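Local coordinates for protein probable oxidoreductase (Pseudomonas aeruginosa, PDB 4B7C) that is probably an NADP-dependent oxidoreductase of the medium-chain dehydrogenase/reductase family, of unestablished substrate, with a Rossmann-fold cofactor domain, at residues 52-55 with 56-59; 124-127 with 128-132; 133-136 with 137-140; 248-251 with 252-255; 314-317 with 318-322. All coordinates share one frame; numbering follows the deposited sequence.

Interaction 1. Residues 52-55 with 56-59; sequences PAMR and GWMN
Residues 53-58 form a short helix, in which Trp57 N bonds to Ala53 O at 3.1 Å while Met58 N makes weak bonds to both Met54 O and Arg55 O. The indole of Trp57 folds back over the preceding turn. One face of it takes Ala53 O, 3.2 Å above the plane and toward the rim, and the CA of Met54. Its six-membered ring reaches further: Trp57 CZ2 lies 3.8 Å from Ala53 CB, and Trp57 CZ3 is 3.5 Å from Met54 CG. Arg75 makes a cation-pi contact with the same indole. The helix follows strand 41-49 in the GroES-like catalytic domain of the medium-chain dehydrogenase fold. Arg55 leaves in another direction. Its CG is anti to the backbone N (chi1 -156°), and a bend at chi2 (39°) carries CD to the Met58 methyl. Arg55 CD meets Met58 CE at 3.7 Å, the two side chains crossing at about a right angle. Beyond it, Arg55 NH1 gives a short hydrogen bond of 2.6 Å to Asn59 OD1. That oxygen lies in the guanidinium plane, but NH1 stands well above the amide carbonyl plane of Asn59. Arg55 NH2 also bonds to Gly19 O, which further restrains the guanidinium.

Interaction 2. Residues 124-127 with 128-132; sequences PRYL and SALGM
Arg125 O accepts two backbone hydrogen bonds from the turn that follows it. Leu130 N lies 3.0 Å from Arg125 O, nearly along the C=O axis. Ser128 N lies 3.1 Å from Arg125 O and stands well above the carbonyl plane, so the two donors arrive from different directions. The tight part of the contact lies around this oxygen and the Tyr126 ring. Leu130 CB is 3.4 Å from Arg125 O and 3.8 Å from Tyr126 CD1, and the side chains of Tyr126 and Leu130 cross obliquely. Leu130 keeps CG beside its backbone N (chi1 -68°), and Leu130 CD1 reaches Tyr126 CE1 at 4.1 Å. The far end of the ring is held by a hydrogen bond from Tyr126 OH to Asp117 O. Gly131, at the end of the turn, brings its CA to 3.2 Å from Tyr126 O. A 3-10 segment, 124-127, thus runs into a type I beta turn, Ser128 to Gly131, and Gly131 is the N-cap of helix 132-145. Ser128 OG also sits close to the Arg125 backbone, 3.3 Å from Arg125 O. The looser part is the partly exposed Arg125 side chain beyond CB, where Arg125 CG approaches Ser128 OG only to 3.8 Å. The polar ends turn to Glu307, with a salt bridge from Arg125 NH2 and a hydrogen bond from Ser128 OG, which also bonds to Ser305 OG. On the buried side, Tyr126 packs on Val79 of strand 77-85, and Leu130 on Met294 and Leu298 of helix 287-299.

Interaction 3. Residues 133-136 with 137-140; sequences TGMT and AYFA
Helix 132-145 leads into strand 152-155 of the Rossmann-type parallel sheet, and residues 133-140 make up two of its turns. Met135 and the aromatic pair Tyr138 and Phe139 meet across one side of it. Met135 is bent at chi2 (-54°) and chi3 (83°), which curls its end back toward both rings. Its sulfur makes Met-aromatic contacts with each of them. Met135 SD is 5.3 Å from the Tyr138 centroid and 5.1 Å from that of Phe139, oblique to both rings. The methyl Met135 CE touches Tyr138 CB at 3.9 Å, where the two side chains lie alongside each other and point the same way. Met135 SD meets Phe139 CE2, also at 3.9 Å, but these two side chains cross. Tyr138 and Phe139 are also in contact: Tyr138 CD2 sits 3.6 Å above the centre of the Phe139 ring. The helix backbone is regular. Phe139 N bonds to Met135 O at 2.9 Å with an N-H...O angle of 172°, and three more i to i+4 bonds begin at Thr133, Gly134 and Thr136. Met294 of helix 287-299 packs on Met135 and Tyr138, and Tyr283 stacks on Phe139. Tyr138 OH hydrogen-bonds to Glu293. The contact between Met135 and the rings therefore rests on dispersion and the polarisable sulfur, while the tyrosine hydroxyl has its polar partner on helix 287-299.

Interaction 4. Residues 248-251 with 252-255; sequences GAIS and QYNN
The phenol ring of Tyr253 packs against the backbone of Ala249 and Ile250. Ala249 O stands over one face, 3.7 Å above the plane and shifted toward the rim. Tyr253 CD2 comes within 3.4 Å of Ile250 CA. The CB of Ile250 points away from 252-255, and the nearest approach of its side chain is Ile250 CG1, 4.3 Å from Tyr253 CE2. Gln252 takes a different direction. It keeps CG beside its own backbone N (chi1 -54°) and bends at chi2, which brings its amide alongside Ser251. Gln252 CG packs on Ala249 CB at 3.8 Å. Gln252 NE2 then gives a hydrogen bond of 3.3 Å to Ser251 OG, with the hydroxyl tilted 27° from the amide plane. Ser251 OG also bonds to Val226 O, and Gln252 OE1 accepts from Arg260 N. Ser251 is thus tied to the loop after strand 219-224, and Gln252 to a later part of its own loop. Two backbone bonds hold the bend itself: Gln252 N to Ala249 O, and a nearly straight one from Tyr253 N to Ile250 O. In each, the donor lies well out of the carbonyl plane. Leu266 of the second subunit packs on Ala249. The successive i to i+3 bonds end in a type I beta turn from Gln252 to Asn255, in the loop that leaves strand 242-246 of the Rossmann-type parallel sheet.

Interaction 5. Residues 314-317 with 318-322; sequences ETFP and ETLLK
Thr315 O takes two hydrogen bonds from Thr319 N and Thr319 OG1, both 2.9 Å long. Thr319 N lines up with the carbonyl, whereas Thr319 OG1 reaches the same oxygen from above its plane. OG1 can do so because it sits beside the Thr319 backbone N (chi1 -56°). Leu320 N repeats the i to i+4 bond to Phe316 O at 2.8 Å, as the 3-10 segment that ends at Thr315 passes into helix 316-321. Thr315 OG1 has a hydrogen bond to Gly312 O. Among the charged groups, Glu318 bends back across Thr315 at about a right angle. Glu318 CD comes 3.8 Å from Thr315 CB. The carboxylate is also placed very near Thr315 O, but both oxygens are acceptors, so this approach is doubtful and is not a bond. The apolar contact is on another side: Phe316 and Leu320 lie side by side and point the same way, with CZ of Phe316 3.8 Å from Leu320 CD2. Phe26 meets the Phe316 ring edge-to-face. The helix joins strands 307-311 and 331-335 in a beta-alpha-beta unit. The acceptor Thr315 O is thus satisfied twice by one residue, while Glu318 OE1 finds its partner in a salt bridge to Arg23.

How the interactions relate
All five interactions are local, lie in series along the chain and neither nest nor cross. Interaction 1 is the short helix after strand 41-49. Interaction 2 closes the turn that starts helix 132-145, and interaction 3 continues along that helix; Ser128 O joins them by accepting a hydrogen bond from Gly134 N (2.9 Å). Interaction 4 turns the loop after strand 242-246 in the Rossmann-type domain. Though nearly two hundred residues later, it meets interaction 1 where Tyr253 packs on Ala53 and Asn254 bonds weakly to Arg55, linking the two domains. Interaction 5 lies in the crossover between strands 307-311 and 331-335, and its Phe316 and Leu320 pack on Met54 of interaction 1.

Interaction 1. Residues 52-55 with 56-59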
loop_
_atom_site.group_PDB
_atom_site.type_symbol
_atom_site.label_atom_id
_atom_site.label_comp_id
_atom_site.label_asym_id
_atom_site.label_seq_id
_atom_site.Cartn_x
_atom_site.Cartn_y
_atom_site.Cartn_z
ATOM N N PRO B 52 -4.794 -6.147 21.917
ATOM C CA PRO B 52 -3.519 -6.665 21.370
ATOM C C PRO B 52 -2.469 -5.581 21.154
ATOM O O PRO B 52 -1.267 -5.859 21.266
ATOM C CB PRO B 52 -3.941 -7.283 20.029
ATOM C CG PRO B 52 -5.378 -7.637 20.218
ATOM C CD PRO B 52 -5.935 -6.534 21.073
ATOM N N ALA B 53 -2.919 -4.362 20.838
ATOM C CA ALA B 53 -2.011 -3.216 20.663
ATOM C C ALA B 53 -1.130 -2.982 21.885
ATOM O O ALA B 53 -0.061 -2.372 21.779
ATOM C CB ALA B 53 -2.785 -1.952 20.311
ATOM N N MET B 54 -1.568 -3.479 23.038
ATOM C CA MET B 54 -0.776 -3.373 24.281
ATOM C C MET B 54 0.620 -3.994 24.158
ATOM O O MET B 54 1.588 -3.542 24.780
ATOM C CB MET B 54 -1.498 -4.046 25.445
ATOM C CG MET B 54 -2.589 -3.194 26.050
ATOM S SD MET B 54 -3.555 -4.042 27.277
ATOM C CE MET B 54 -3.997 -2.749 28.445
ATOM N N ARG B 55 0.714 -5.028 23.336
ATOM C CA ARG B 55 2.004 -5.679 23.078
ATOM C C ARG B 55 2.999 -4.705 22.399
ATOM O O ARG B 55 4.180 -4.585 22.794
ATOM C CB ARG B 55 1.762 -6.969 22.280
ATOM C CG ARG B 55 2.865 -8.024 22.422
ATOM C CD ARG B 55 3.497 -8.229 23.750
ATOM N NE ARG B 55 4.832 -8.803 23.605
ATOM C CZ ARG B 55 5.974 -8.143 23.401
ATOM N NH1 ARG B 55 6.013 -6.819 23.312
ATOM N NH2 ARG B 55 7.105 -8.840 23.285
ATOM N N GLY B 56 2.501 -3.947 21.430
ATOM C CA GLY B 56 3.310 -2.929 20.769
ATOM C C GLY B 56 3.716 -1.817 21.716
ATOM O O GLY B 56 4.833 -1.291 21.635
ATOM N N TRP B 57 2.805 -1.430 22.603
ATOM C CA TRP B 57 3.066 -0.326 23.550
ATOM C C TRP B 57 4.156 -0.664 24.516
ATOM O O TRP B 57 4.792 0.235 25.085
ATOM C CB TRP B 57 1.817 0.040 24.346
ATOM C CG TRP B 57 0.629 0.398 23.509
ATOM C CD1 TRP B 57 0.617 0.834 22.191
ATOM C CD2 TRP B 57 -0.779 0.414 23.927
ATOM N NE1 TRP B 57 -0.660 1.066 21.771
ATOM C CE2 TRP B 57 -1.545 0.838 22.761
ATOM C CE3 TRP B 57 -1.452 0.110 25.097
ATOM C CZ2 TRP B 57 -2.930 0.946 22.788
ATOM C CZ3 TRP B 57 -2.845 0.220 25.122
ATOM C CH2 TRP B 57 -3.569 0.621 23.994
ATOM N N MET B 58 4.354 -1.962 24.730
ATOM C CA MET B 58 5.406 -2.441 25.625
ATOM C C MET B 58 6.792 -2.491 24.971
ATOM O O MET B 58 7.815 -2.469 25.663
ATOM C CB MET B 58 5.053 -3.835 26.153
ATOM C CG MET B 58 3.978 -3.817 27.226
ATOM S SD MET B 58 3.602 -5.488 27.850
ATOM C CE MET B 58 2.453 -6.079 26.617
ATOM N N ASN B 59 6.812 -2.598 23.647
ATOM C CA ASN B 59 8.061 -2.661 22.884
ATOM C C ASN B 59 8.746 -1.306 22.729
ATOM O O ASN B 59 8.077 -0.277 22.562
ATOM C CB ASN B 59 7.793 -3.269 21.494
ATOM C CG ASN B 59 7.613 -4.767 21.526
ATOM O OD1 ASN B 59 8.038 -5.448 22.455
ATOM N ND2 ASN B 59 6.984 -5.296 20.496
#

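Interaction 2. Residues 124-127 with 128-132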
loop_
_atom_site.group_PDB
_atom_site.type_symbol
_atom_site.label_atom_id
_atom_site.label_comp_id
_atom_site.label_asym_id
_atom_site.label_seq_id
_atom_site.Cartn_x
_atom_site.Cartn_y
_atom_site.Cartn_z
ATOM N N PRO B 124 -19.259 -1.096 29.876
ATOM C CA PRO B 124 -18.208 -1.785 29.152
ATOM C C PRO B 124 -18.324 -1.676 27.643
ATOM O O PRO B 124 -17.320 -1.808 26.955
ATOM C CB PRO B 124 -18.399 -3.249 29.555
ATOM C CG PRO B 124 -19.143 -3.209 30.832
ATOM C CD PRO B 124 -20.055 -2.033 30.692
ATOM N N ARG B 125 -19.530 -1.411 27.143
ATOM C CA ARG B 125 -19.749 -1.263 25.712
ATOM C C ARG B 125 -19.067 -0.007 25.133
ATOM O O ARG B 125 -18.796 0.078 23.934
ATOM C CB ARG B 125 -21.237 -1.256 25.366
ATOM C CG ARG B 125 -21.464 -1.312 23.860
ATOM C CD ARG B 125 -22.600 -2.223 23.455
ATOM N NE ARG B 125 -22.543 -3.531 24.100
ATOM C CZ ARG B 125 -23.604 -4.221 24.512
ATOM N NH1 ARG B 125 -24.840 -3.743 24.375
ATOM N NH2 ARG B 125 -23.425 -5.401 25.082
ATOM N N TYR B 126 -18.788 0.954 26.000
ATOM C CA TYR B 126 -18.025 2.142 25.609
ATOM C C TYR B 126 -16.527 1.832 25.457
ATOM O O TYR B 126 -15.723 2.726 25.204
ATOM C CB TYR B 126 -18.235 3.282 26.611
ATOM C CG TYR B 126 -19.599 3.910 26.455
ATOM C CD1 TYR B 126 -19.890 4.704 25.358
ATOM C CD2 TYR B 126 -20.587 3.697 27.395
ATOM C CE1 TYR B 126 -21.142 5.279 25.200
ATOM C CE2 TYR B 126 -21.831 4.270 27.255
ATOM C CZ TYR B 126 -22.122 5.051 26.154
ATOM O OH TYR B 126 -23.371 5.627 26.054
ATOM N N LEU B 127 -16.171 0.560 25.634
ATOM C CA LEU B 127 -14.821 0.071 25.324
ATOM C C LEU B 127 -14.824 -0.859 24.128
ATOM O O LEU B 127 -13.770 -1.341 23.726
ATOM C CB LEU B 127 -14.230 -0.669 26.517
ATOM C CG LEU B 127 -13.983 0.172 27.744
ATOM C CD1 LEU B 127 -13.435 -0.744 28.835
ATOM C CD2 LEU B 127 -13.025 1.298 27.404
ATOM N N SER B 128 -16.005 -1.147 23.589
ATOM C CA SER B 128 -16.131 -2.082 22.482
ATOM C C SER B 128 -16.765 -1.397 21.283
ATOM O O SER B 128 -16.143 -0.526 20.676
ATOM C CB SER B 128 -16.887 -3.362 22.887
ATOM O OG SER B 128 -18.194 -3.077 23.320
ATOM N N ALA B 129 -18.000 -1.761 20.952
ATOM C CA ALA B 129 -18.671 -1.215 19.768
ATOM C C ALA B 129 -18.822 0.310 19.831
ATOM O O ALA B 129 -18.748 1.000 18.795
ATOM C CB ALA B 129 -20.023 -1.880 19.575
ATOM N N LEU B 130 -19.001 0.837 21.044
ATOM C CA LEU B 130 -19.114 2.294 21.251
ATOM C C LEU B 130 -17.814 2.873 21.814
ATOM O O LEU B 130 -17.783 3.970 22.384
ATOM C CB LEU B 130 -20.289 2.628 22.189
ATOM C CG LEU B 130 -21.671 2.345 21.585
ATOM C CD1 LEU B 130 -22.790 2.484 22.643
ATOM C CD2 LEU B 130 -21.972 3.192 20.358
ATOM N N GLY B 131 -16.736 2.107 21.668
ATOM C CA GLY B 131 -15.398 2.524 22.050
ATOM C C GLY B 131 -14.423 2.495 20.872
ATOM O O GLY B 131 -14.819 2.547 19.710
ATOM N N MET B 132 -13.138 2.392 21.180
ATOM C CA MET B 132 -12.085 2.506 20.175
ATOM C C MET B 132 -12.068 1.348 19.185
ATOM O O MET B 132 -11.720 1.534 18.032
ATOM C CB MET B 132 -10.704 2.684 20.825
ATOM C CG MET B 132 -10.481 4.061 21.459
ATOM S SD MET B 132 -10.871 5.489 20.428
ATOM C CE MET B 132 -12.583 5.800 20.851
#

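Interaction 3. Residues 133-136 with 137-140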
loop_
_atom_site.group_PDB
_atom_site.type_symbol
_atom_site.label_atom_id
_atom_site.label_comp_id
_atom_site.label_asym_id
_atom_site.label_seq_id
_atom_site.Cartn_x
_atom_site.Cartn_y
_atom_site.Cartn_z
ATOM N N THR B 133 -12.417 0.142 19.616
ATOM C CA THR B 133 -12.455 -0.994 18.683
ATOM C C THR B 133 -13.561 -0.801 17.659
ATOM O O THR B 133 -13.362 -0.983 16.457
ATOM C CB THR B 133 -12.618 -2.350 19.396
ATOM O OG1 THR B 133 -13.786 -2.326 20.201
ATOM C CG2 THR B 133 -11.399 -2.653 20.265
ATOM N N GLY B 134 -14.732 -0.405 18.144
ATOM C CA GLY B 134 -15.892 -0.155 17.283
ATOM C C GLY B 134 -15.682 1.014 16.331
ATOM O O GLY B 134 -16.026 0.941 15.151
ATOM N N MET B 135 -15.102 2.093 16.844
ATOM C CA MET B 135 -14.796 3.265 16.006
ATOM C C MET B 135 -13.645 2.983 15.022
ATOM O O MET B 135 -13.606 3.538 13.936
ATOM C CB MET B 135 -14.483 4.489 16.855
ATOM C CG MET B 135 -15.690 5.087 17.579
ATOM S SD MET B 135 -17.085 5.500 16.520
ATOM C CE MET B 135 -17.979 3.950 16.312
ATOM N N THR B 136 -12.716 2.115 15.405
ATOM C CA THR B 136 -11.679 1.658 14.465
ATOM C C THR B 136 -12.356 0.979 13.268
ATOM O O THR B 136 -12.088 1.306 12.121
ATOM C CB THR B 136 -10.680 0.690 15.119
ATOM O OG1 THR B 136 -9.955 1.384 16.125
ATOM C CG2 THR B 136 -9.665 0.101 14.072
ATOM N N ALA B 137 -13.255 0.039 13.560
ATOM C CA ALA B 137 -13.999 -0.679 12.520
ATOM C C ALA B 137 -14.753 0.297 11.645
ATOM O O ALA B 137 -14.705 0.227 10.420
ATOM C CB ALA B 137 -14.973 -1.695 13.144
ATOM N N TYR B 138 -15.470 1.201 12.294
ATOM C CA TYR B 138 -16.337 2.156 11.614
ATOM C C TYR B 138 -15.557 3.042 10.641
ATOM O O TYR B 138 -15.871 3.099 9.444
ATOM C CB TYR B 138 -17.033 3.030 12.662
ATOM C CG TYR B 138 -18.060 3.978 12.116
ATOM C CD1 TYR B 138 -19.392 3.587 11.978
ATOM C CD2 TYR B 138 -17.720 5.288 11.777
ATOM C CE1 TYR B 138 -20.340 4.462 11.487
ATOM C CE2 TYR B 138 -18.670 6.172 11.289
ATOM C CZ TYR B 138 -19.976 5.752 11.145
ATOM O OH TYR B 138 -20.926 6.623 10.674
ATOM N N PHE B 139 -14.537 3.719 11.149
ATOM C CA PHE B 139 -13.795 4.671 10.315
ATOM C C PHE B 139 -12.853 3.982 9.321
ATOM O O PHE B 139 -12.764 4.393 8.172
ATOM C CB PHE B 139 -13.079 5.721 11.168
ATOM C CG PHE B 139 -14.026 6.680 11.821
ATOM C CD1 PHE B 139 -14.735 7.582 11.058
ATOM C CD2 PHE B 139 -14.244 6.644 13.184
ATOM C CE1 PHE B 139 -15.644 8.445 11.645
ATOM C CE2 PHE B 139 -15.159 7.498 13.780
ATOM C CZ PHE B 139 -15.857 8.398 13.011
ATOM N N ALA B 140 -12.188 2.928 9.754
ATOM C CA ALA B 140 -11.278 2.181 8.872
ATOM C C ALA B 140 -12.029 1.597 7.681
ATOM O O ALA B 140 -11.629 1.779 6.529
ATOM C CB ALA B 140 -10.551 1.103 9.642
#

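Interaction 4. Residues 248-251 with 252-255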
loop_
_atom_site.group_PDB
_atom_site.type_symbol
_atom_site.label_atom_id
_atom_site.label_comp_id
_atom_site.label_asym_id
_atom_site.label_seq_id
_atom_site.Cartn_x
_atom_site.Cartn_y
_atom_site.Cartn_z
ATOM N N GLY B 248 -3.933 -3.275 12.111
ATOM C CA GLY B 248 -2.998 -3.891 13.035
ATOM C C GLY B 248 -2.356 -5.135 12.443
ATOM O O GLY B 248 -2.650 -5.501 11.301
ATOM N N ALA B 249 -1.491 -5.773 13.230
ATOM C CA ALA B 249 -0.828 -7.038 12.858
ATOM C C ALA B 249 -0.567 -7.958 14.074
ATOM O O ALA B 249 0.569 -8.112 14.558
ATOM C CB ALA B 249 0.471 -6.748 12.114
ATOM N N ILE B 250 -1.623 -8.622 14.524
ATOM C CA ILE B 250 -1.581 -9.397 15.774
ATOM C C ILE B 250 -0.633 -10.596 15.685
ATOM O O ILE B 250 0.028 -10.956 16.662
ATOM C CB ILE B 250 -2.984 -9.960 16.135
ATOM C CG1 ILE B 250 -3.967 -8.852 16.512
ATOM C CG2 ILE B 250 -2.902 -10.923 17.315
ATOM C CD1 ILE B 250 -5.431 -9.234 16.406
ATOM N N SER B 251 -0.583 -11.210 14.505
ATOM C CA SER B 251 0.245 -12.393 14.256
ATOM C C SER B 251 1.739 -12.078 14.339
ATOM O O SER B 251 2.568 -12.989 14.313
ATOM C CB SER B 251 -0.107 -13.000 12.897
ATOM O OG SER B 251 0.281 -12.135 11.848
ATOM N N GLN B 252 2.059 -10.785 14.414
ATOM C CA GLN B 252 3.404 -10.242 14.559
ATOM C C GLN B 252 3.752 -9.774 15.972
ATOM O O GLN B 252 4.924 -9.537 16.242
ATOM C CB GLN B 252 3.540 -9.059 13.580
ATOM C CG GLN B 252 3.182 -9.464 12.159
ATOM C CD GLN B 252 4.029 -10.616 11.635
ATOM O OE1 GLN B 252 5.241 -10.653 11.838
ATOM N NE2 GLN B 252 3.384 -11.575 10.975
ATOM N N TYR B 253 2.775 -9.645 16.876
ATOM C CA TYR B 253 3.039 -8.886 18.132
ATOM C C TYR B 253 4.056 -9.603 19.052
ATOM O O TYR B 253 5.036 -8.995 19.531
ATOM C CB TYR B 253 1.760 -8.515 18.931
ATOM C CG TYR B 253 1.053 -7.223 18.495
ATOM C CD1 TYR B 253 1.720 -6.002 18.492
ATOM C CD2 TYR B 253 -0.288 -7.227 18.101
ATOM C CE1 TYR B 253 1.087 -4.834 18.085
ATOM C CE2 TYR B 253 -0.928 -6.065 17.689
ATOM C CZ TYR B 253 -0.238 -4.872 17.684
ATOM O OH TYR B 253 -0.874 -3.725 17.263
ATOM N N ASN B 254 3.825 -10.893 19.282
ATOM C CA ASN B 254 4.676 -11.693 20.167
ATOM C C ASN B 254 5.722 -12.498 19.404
ATOM O O ASN B 254 6.334 -13.420 19.954
ATOM C CB ASN B 254 3.815 -12.642 21.003
ATOM C CG ASN B 254 2.952 -11.907 22.002
ATOM O OD1 ASN B 254 3.455 -11.306 22.953
ATOM N ND2 ASN B 254 1.644 -11.954 21.795
ATOM N N ASN B 255 5.942 -12.136 18.144
ATOM C CA ASN B 255 6.863 -12.891 17.293
ATOM C C ASN B 255 8.287 -12.427 17.557
ATOM O O ASN B 255 8.544 -11.224 17.679
ATOM C CB ASN B 255 6.509 -12.770 15.805
ATOM C CG ASN B 255 6.824 -14.027 15.029
ATOM O OD1 ASN B 255 5.981 -14.525 14.293
ATOM N ND2 ASN B 255 8.038 -14.547 15.189
#

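Interaction 5. Residues 314-317 with 318-322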
loop_
_atom_site.group_PDB
_atom_site.type_symbol
_atom_site.label_atom_id
_atom_site.label_comp_id
_atom_site.label_asym_id
_atom_site.label_seq_id
_atom_site.Cartn_x
_atom_site.Cartn_y
_atom_site.Cartn_z
ATOM N N GLU B 314 -6.032 -7.012 39.806
ATOM C CA GLU B 314 -4.901 -7.875 40.167
ATOM C C GLU B 314 -4.656 -9.015 39.152
ATOM O O GLU B 314 -3.548 -9.513 39.051
ATOM C CB GLU B 314 -5.050 -8.412 41.621
ATOM C CG GLU B 314 -6.186 -9.421 41.855
ATOM C CD GLU B 314 -7.566 -8.785 42.008
ATOM O OE1 GLU B 314 -7.695 -7.539 41.928
ATOM O OE2 GLU B 314 -8.542 -9.549 42.204
ATOM N N THR B 315 -5.691 -9.413 38.414
ATOM C CA THR B 315 -5.577 -10.478 37.408
ATOM C C THR B 315 -4.991 -10.020 36.062
ATOM O O THR B 315 -4.814 -10.835 35.153
ATOM C CB THR B 315 -6.935 -11.140 37.102
ATOM O OG1 THR B 315 -7.758 -10.244 36.337
ATOM C CG2 THR B 315 -7.648 -11.560 38.402
ATOM N N PHE B 316 -4.661 -8.737 35.962
ATOM C CA PHE B 316 -4.231 -8.130 34.688
ATOM C C PHE B 316 -3.183 -8.932 33.863
ATOM O O PHE B 316 -3.435 -9.250 32.697
ATOM C CB PHE B 316 -3.751 -6.686 34.911
ATOM C CG PHE B 316 -3.071 -6.090 33.711
ATOM C CD1 PHE B 316 -3.795 -5.770 32.587
ATOM C CD2 PHE B 316 -1.692 -5.927 33.685
ATOM C CE1 PHE B 316 -3.166 -5.271 31.464
ATOM C CE2 PHE B 316 -1.044 -5.425 32.565
ATOM C CZ PHE B 316 -1.792 -5.093 31.444
ATOM N N PRO B 317 -2.016 -9.254 34.452
ATOM C CA PRO B 317 -0.989 -10.001 33.685
ATOM C C PRO B 317 -1.485 -11.294 33.075
ATOM O O PRO B 317 -1.117 -11.599 31.944
ATOM C CB PRO B 317 0.098 -10.306 34.733
ATOM C CG PRO B 317 -0.087 -9.264 35.771
ATOM C CD PRO B 317 -1.577 -9.035 35.838
ATOM N N GLU B 318 -2.264 -12.072 33.830
ATOM C CA GLU B 318 -2.769 -13.352 33.318
ATOM C C GLU B 318 -3.832 -13.096 32.281
ATOM O O GLU B 318 -3.834 -13.741 31.237
ATOM C CB GLU B 318 -3.341 -14.281 34.402
ATOM C CG GLU B 318 -4.421 -13.768 35.320
ATOM C CD GLU B 318 -3.892 -13.311 36.667
ATOM O OE1 GLU B 318 -3.010 -12.439 36.621
ATOM O OE2 GLU B 318 -4.337 -13.792 37.759
ATOM N N THR B 319 -4.753 -12.189 32.610
ATOM C CA THR B 319 -5.881 -11.885 31.734
ATOM C C THR B 319 -5.396 -11.366 30.395
ATOM O O THR B 319 -5.952 -11.704 29.362
ATOM C CB THR B 319 -6.849 -10.869 32.376
ATOM O OG1 THR B 319 -7.294 -11.353 33.656
ATOM C CG2 THR B 319 -8.041 -10.641 31.459
ATOM N N LEU B 320 -4.327 -10.584 30.424
ATOM C CA LEU B 320 -3.689 -10.098 29.194
ATOM C C LEU B 320 -3.246 -11.216 28.233
ATOM O O LEU B 320 -3.364 -11.068 27.017
ATOM C CB LEU B 320 -2.485 -9.205 29.530
ATOM C CG LEU B 320 -1.881 -8.444 28.330
ATOM C CD1 LEU B 320 -2.923 -7.612 27.590
ATOM C CD2 LEU B 320 -0.702 -7.560 28.706
ATOM N N LEU B 321 -2.728 -12.316 28.784
ATOM C CA LEU B 321 -2.291 -13.477 27.982
ATOM C C LEU B 321 -3.430 -14.138 27.234
ATOM O O LEU B 321 -3.232 -14.638 26.124
ATOM C CB LEU B 321 -1.604 -14.526 28.850
ATOM C CG LEU B 321 -0.265 -14.020 29.401
ATOM C CD1 LEU B 321 0.524 -15.114 30.096
ATOM C CD2 LEU B 321 0.589 -13.370 28.318
ATOM N N LYS B 322 -4.625 -14.093 27.823
ATOM C CA LYS B 322 -5.829 -14.656 27.214
ATOM C C LYS B 322 -6.122 -14.021 25.864
ATOM O O LYS B 322 -6.799 -14.606 25.009
ATOM C CB LYS B 322 -7.017 -14.458 28.168
ATOM C CG LYS B 322 -8.357 -14.994 27.698
ATOM C CD LYS B 322 -9.450 -14.771 28.746
ATOM C CE LYS B 322 -10.757 -15.462 28.389
ATOM N NZ LYS B 322 -11.828 -15.065 29.359
#